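PDB 6BAF: photoreceptor-histidine kinase BphP from Stigmatella aurantiaca DW4/3-1, which probably senses red and far-red light through a bound bilin chromophore and passes the signal to a histidine kinase module. Local coordinates for residues Phe56-Asp68 with Pro79-Arg91. Numbering follows the deposited sequence.
Sequences FIEPSVREPLEAD and PLKVVWRVDGVDR
The indole of Trp-84 carries the CB of Phe-56 on one face: the methylene stands 3.3 Å from the centroid of the six-membered ring, close to its normal, and so broad a ring gives it a flat surface to rest on. The CG1 methyl of Val-82 meets the indole edge in plane, and Ile-57 CD1 approaches obliquely, 3.8 Å from Trp-84 NE1. The phenyl ring of Phe-56 runs on in the same direction, its plane only 18° from that of the indole but slid so far along that the two barely overlap. A second flat group, the guanidinium of Arg-85, takes the CG of Glu-58 over its centre, 3.3 Å from CZ, while its N-H groups serve a carboxylate: Arg-85 grips Asp-90 side-on, NE to OD1 at 2.7 Å and NH2 to OD2. Glu-58 OE1 completes this salt-bridge network through NH1 by charge alone, lying well out of the guanidinium plane. Glu-58 bends at chi2 (-73°), and from the N-cap position its carboxylate accepts weak bonds from the Ser-60 and Val-61 amides that start helix 59-68. In this PAS fold the helix packs against strand 80-85, an edge strand of the antiparallel sheet, and Ile-57 forms a single beta bridge with Trp-84: Arg-85 N donates to Phe-56 O at 2.9 Å and Glu-58 N to Val-83 O at 3.1 Å. Replacing Trp-84 by an alanine would probably leave a gap beneath Phe-56 CB and beside Ile-57 CD1. Farther along, branched aliphatic residues pack between helix and strand; Leu-65 CD1 sits 3.9 Å from both Leu-80 CB and Val-82 CG2.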
# COMPACT_ATOMS: atom_id res chain seq x y z
N PHE A 56 -0.69 5.80 -31.77
CA PHE A 56 0.39 6.51 -31.10
C PHE A 56 1.11 5.67 -30.03
O PHE A 56 2.05 6.16 -29.41
CB PHE A 56 -0.16 7.78 -30.44
CG PHE A 56 -0.93 8.68 -31.38
CD1 PHE A 56 -0.26 9.62 -32.18
CD2 PHE A 56 -2.33 8.62 -31.44
CE1 PHE A 56 -0.96 10.46 -33.03
CE2 PHE A 56 -3.05 9.47 -32.30
CZ PHE A 56 -2.37 10.39 -33.10
N ILE A 57 0.67 4.44 -29.79
CA ILE A 57 1.17 3.62 -28.69
C ILE A 57 2.21 2.64 -29.24
O ILE A 57 1.97 1.97 -30.25
CB ILE A 57 0.01 2.86 -28.01
CG1 ILE A 57 -1.12 3.82 -27.60
CG2 ILE A 57 0.52 2.00 -26.81
CD1 ILE A 57 -0.68 4.99 -26.73
N GLU A 58 3.36 2.56 -28.57
CA GLU A 58 4.34 1.52 -28.85
C GLU A 58 3.65 0.15 -28.93
O GLU A 58 2.92 -0.22 -28.00
CB GLU A 58 5.40 1.54 -27.75
CG GLU A 58 6.70 0.78 -28.04
CD GLU A 58 6.53 -0.73 -27.97
OE1 GLU A 58 6.77 -1.40 -29.01
OE2 GLU A 58 6.16 -1.24 -26.89
N PRO A 59 3.86 -0.62 -30.01
CA PRO A 59 2.98 -1.78 -30.29
C PRO A 59 2.94 -2.86 -29.22
O PRO A 59 1.92 -3.55 -29.11
CB PRO A 59 3.54 -2.33 -31.61
CG PRO A 59 4.06 -1.11 -32.30
CD PRO A 59 4.68 -0.28 -31.19
N SER A 60 4.00 -3.06 -28.43
CA SER A 60 3.94 -4.12 -27.42
C SER A 60 3.16 -3.72 -26.17
O SER A 60 2.71 -4.59 -25.42
CB SER A 60 5.36 -4.55 -27.03
OG SER A 60 6.02 -3.55 -26.28
N VAL A 61 3.03 -2.41 -25.91
CA VAL A 61 2.18 -1.86 -24.85
C VAL A 61 0.72 -1.73 -25.26
O VAL A 61 -0.16 -1.59 -24.39
CB VAL A 61 2.84 -0.52 -24.47
CG1 VAL A 61 1.92 0.40 -23.64
CG2 VAL A 61 4.12 -0.79 -23.72
N ARG A 62 0.43 -1.82 -26.56
CA ARG A 62 -0.83 -1.31 -27.10
C ARG A 62 -2.01 -2.18 -26.69
O ARG A 62 -2.97 -1.70 -26.06
CB ARG A 62 -0.72 -1.19 -28.61
CG ARG A 62 -2.02 -0.92 -29.32
CD ARG A 62 -1.81 -1.16 -30.81
NE ARG A 62 -0.95 -0.12 -31.38
CZ ARG A 62 -0.10 -0.28 -32.39
NH1 ARG A 62 0.06 -1.48 -32.96
NH2 ARG A 62 0.61 0.77 -32.82
N GLU A 63 -1.97 -3.46 -27.06
CA GLU A 63 -3.05 -4.38 -26.71
C GLU A 63 -3.43 -4.35 -25.23
O GLU A 63 -4.63 -4.28 -24.93
CB GLU A 63 -2.66 -5.79 -27.15
CG GLU A 63 -3.72 -6.84 -26.87
CD GLU A 63 -3.11 -8.17 -26.39
OE1 GLU A 63 -2.89 -9.07 -27.26
OE2 GLU A 63 -2.87 -8.32 -25.15
N PRO A 64 -2.49 -4.43 -24.27
CA PRO A 64 -2.92 -4.38 -22.86
C PRO A 64 -3.52 -3.04 -22.47
O PRO A 64 -4.48 -2.99 -21.69
CB PRO A 64 -1.62 -4.65 -22.09
CG PRO A 64 -0.69 -5.22 -23.07
CD PRO A 64 -1.04 -4.61 -24.38
N LEU A 65 -2.98 -1.95 -23.02
CA LEU A 65 -3.52 -0.62 -22.72
C LEU A 65 -4.96 -0.49 -23.22
O LEU A 65 -5.84 -0.03 -22.49
CB LEU A 65 -2.62 0.45 -23.32
CG LEU A 65 -3.17 1.87 -23.26
CD1 LEU A 65 -3.38 2.32 -21.81
CD2 LEU A 65 -2.21 2.78 -23.99
N GLU A 66 -5.21 -0.92 -24.46
CA GLU A 66 -6.57 -0.86 -24.99
C GLU A 66 -7.51 -1.75 -24.20
O GLU A 66 -8.66 -1.37 -23.92
CB GLU A 66 -6.58 -1.26 -26.47
CG GLU A 66 -5.92 -0.24 -27.35
CD GLU A 66 -5.78 -0.71 -28.79
OE1 GLU A 66 -5.93 -1.94 -29.06
OE2 GLU A 66 -5.52 0.16 -29.65
N ALA A 67 -7.04 -2.95 -23.83
CA ALA A 67 -7.83 -3.85 -22.99
C ALA A 67 -8.21 -3.19 -21.67
O ALA A 67 -9.37 -3.31 -21.22
CB ALA A 67 -7.05 -5.14 -22.73
N ASP A 68 -7.27 -2.48 -21.02
CA ASP A 68 -7.57 -1.79 -19.76
C ASP A 68 -8.59 -0.66 -19.96
O ASP A 68 -9.52 -0.51 -19.17
CB ASP A 68 -6.30 -1.22 -19.14
CG ASP A 68 -5.31 -2.31 -18.68
OD1 ASP A 68 -5.72 -3.50 -18.53
OD2 ASP A 68 -4.11 -1.96 -18.48
N PRO A 79 -2.56 2.98 -12.07
CA PRO A 79 -2.20 3.76 -13.26
C PRO A 79 -1.95 2.86 -14.48
O PRO A 79 -1.54 1.71 -14.35
CB PRO A 79 -0.92 4.48 -12.83
CG PRO A 79 -0.23 3.41 -11.85
CD PRO A 79 -1.43 2.79 -11.12
N LEU A 80 -2.23 3.38 -15.67
CA LEU A 80 -1.98 2.62 -16.88
C LEU A 80 -0.59 2.97 -17.35
O LEU A 80 -0.17 4.12 -17.27
CB LEU A 80 -3.01 2.97 -17.95
CG LEU A 80 -4.45 2.92 -17.43
CD1 LEU A 80 -5.40 3.46 -18.51
CD2 LEU A 80 -4.83 1.50 -16.99
N LYS A 81 0.14 1.98 -17.85
CA LYS A 81 1.42 2.28 -18.47
C LYS A 81 1.15 2.71 -19.91
O LYS A 81 0.56 1.96 -20.69
CB LYS A 81 2.34 1.06 -18.43
CG LYS A 81 3.65 1.33 -19.15
CD LYS A 81 4.68 0.19 -19.00
CE LYS A 81 4.03 -1.19 -19.20
NZ LYS A 81 4.00 -1.58 -20.64
N VAL A 82 1.53 3.92 -20.25
CA VAL A 82 1.32 4.45 -21.58
C VAL A 82 2.69 4.79 -22.13
O VAL A 82 3.41 5.60 -21.54
CB VAL A 82 0.40 5.69 -21.58
CG1 VAL A 82 0.39 6.32 -22.97
CG2 VAL A 82 -1.01 5.31 -21.08
N VAL A 83 3.05 4.19 -23.26
CA VAL A 83 4.31 4.48 -23.93
C VAL A 83 3.98 5.10 -25.28
O VAL A 83 3.44 4.43 -26.16
CB VAL A 83 5.18 3.22 -24.08
CG1 VAL A 83 6.47 3.55 -24.81
CG2 VAL A 83 5.43 2.59 -22.68
N TRP A 84 4.28 6.38 -25.43
CA TRP A 84 3.94 7.12 -26.64
C TRP A 84 5.08 7.10 -27.65
O TRP A 84 6.08 7.79 -27.46
CB TRP A 84 3.59 8.56 -26.30
CG TRP A 84 2.16 8.72 -26.33
CD1 TRP A 84 1.27 8.26 -25.40
CD2 TRP A 84 1.39 9.38 -27.30
NE1 TRP A 84 -0.01 8.58 -25.75
CE2 TRP A 84 0.03 9.29 -26.90
CE3 TRP A 84 1.71 10.06 -28.45
CZ2 TRP A 84 -1.01 9.83 -27.61
CZ3 TRP A 84 0.67 10.60 -29.15
CH2 TRP A 84 -0.68 10.49 -28.73
N ARG A 85 4.89 6.36 -28.74
CA ARG A 85 5.86 6.32 -29.85
C ARG A 85 5.48 7.40 -30.85
O ARG A 85 4.50 7.26 -31.59
CB ARG A 85 5.87 4.95 -30.51
CG ARG A 85 7.03 4.75 -31.52
CD ARG A 85 7.35 3.29 -31.65
NE ARG A 85 8.29 2.91 -30.59
CZ ARG A 85 8.80 1.69 -30.42
NH1 ARG A 85 8.44 0.69 -31.22
NH2 ARG A 85 9.64 1.47 -29.41
N VAL A 86 6.26 8.47 -30.91
CA VAL A 86 5.90 9.56 -31.81
C VAL A 86 6.79 9.54 -33.05
O VAL A 86 6.29 9.32 -34.16
CB VAL A 86 5.91 10.92 -31.09
CG1 VAL A 86 7.20 11.11 -30.25
CG2 VAL A 86 5.71 12.05 -32.08
N ASP A 87 8.10 9.74 -32.90
CA ASP A 87 8.86 9.76 -34.16
C ASP A 87 10.26 9.12 -34.26
O ASP A 87 11.08 9.64 -35.00
CB ASP A 87 8.98 11.22 -34.63
CG ASP A 87 8.63 11.39 -36.12
OD1 ASP A 87 8.23 12.51 -36.52
OD2 ASP A 87 8.74 10.39 -36.88
N GLY A 88 10.57 8.03 -33.57
CA GLY A 88 9.82 7.41 -32.49
C GLY A 88 10.84 6.44 -31.95
O GLY A 88 10.88 5.32 -32.47
N VAL A 89 11.68 6.76 -30.95
CA VAL A 89 11.52 7.59 -29.72
C VAL A 89 10.17 7.46 -28.97
O VAL A 89 9.12 8.01 -29.34
CB VAL A 89 11.91 9.11 -29.91
CG1 VAL A 89 11.13 9.85 -30.95
CG2 VAL A 89 11.80 9.84 -28.56
N ASP A 90 10.29 6.71 -27.88
CA ASP A 90 9.24 6.49 -26.90
C ASP A 90 9.29 7.54 -25.80
O ASP A 90 10.36 7.93 -25.33
CB ASP A 90 9.39 5.12 -26.25
CG ASP A 90 9.10 4.01 -27.21
OD1 ASP A 90 8.49 4.31 -28.26
OD2 ASP A 90 9.47 2.86 -26.91
N ARG A 91 8.10 7.96 -25.37
CA ARG A 91 7.93 8.76 -24.17
C ARG A 91 7.05 7.97 -23.20
O ARG A 91 6.16 7.23 -23.61
CB ARG A 91 7.31 10.11 -24.50
CG ARG A 91 8.21 11.10 -25.22
CD ARG A 91 7.35 11.86 -26.16
NE ARG A 91 7.54 13.31 -26.19
CZ ARG A 91 8.04 13.98 -27.22
NH1 ARG A 91 8.42 13.32 -28.32
NH2 ARG A 91 8.14 15.31 -27.16
O HOH W 1 -0.17 -0.94 -21.05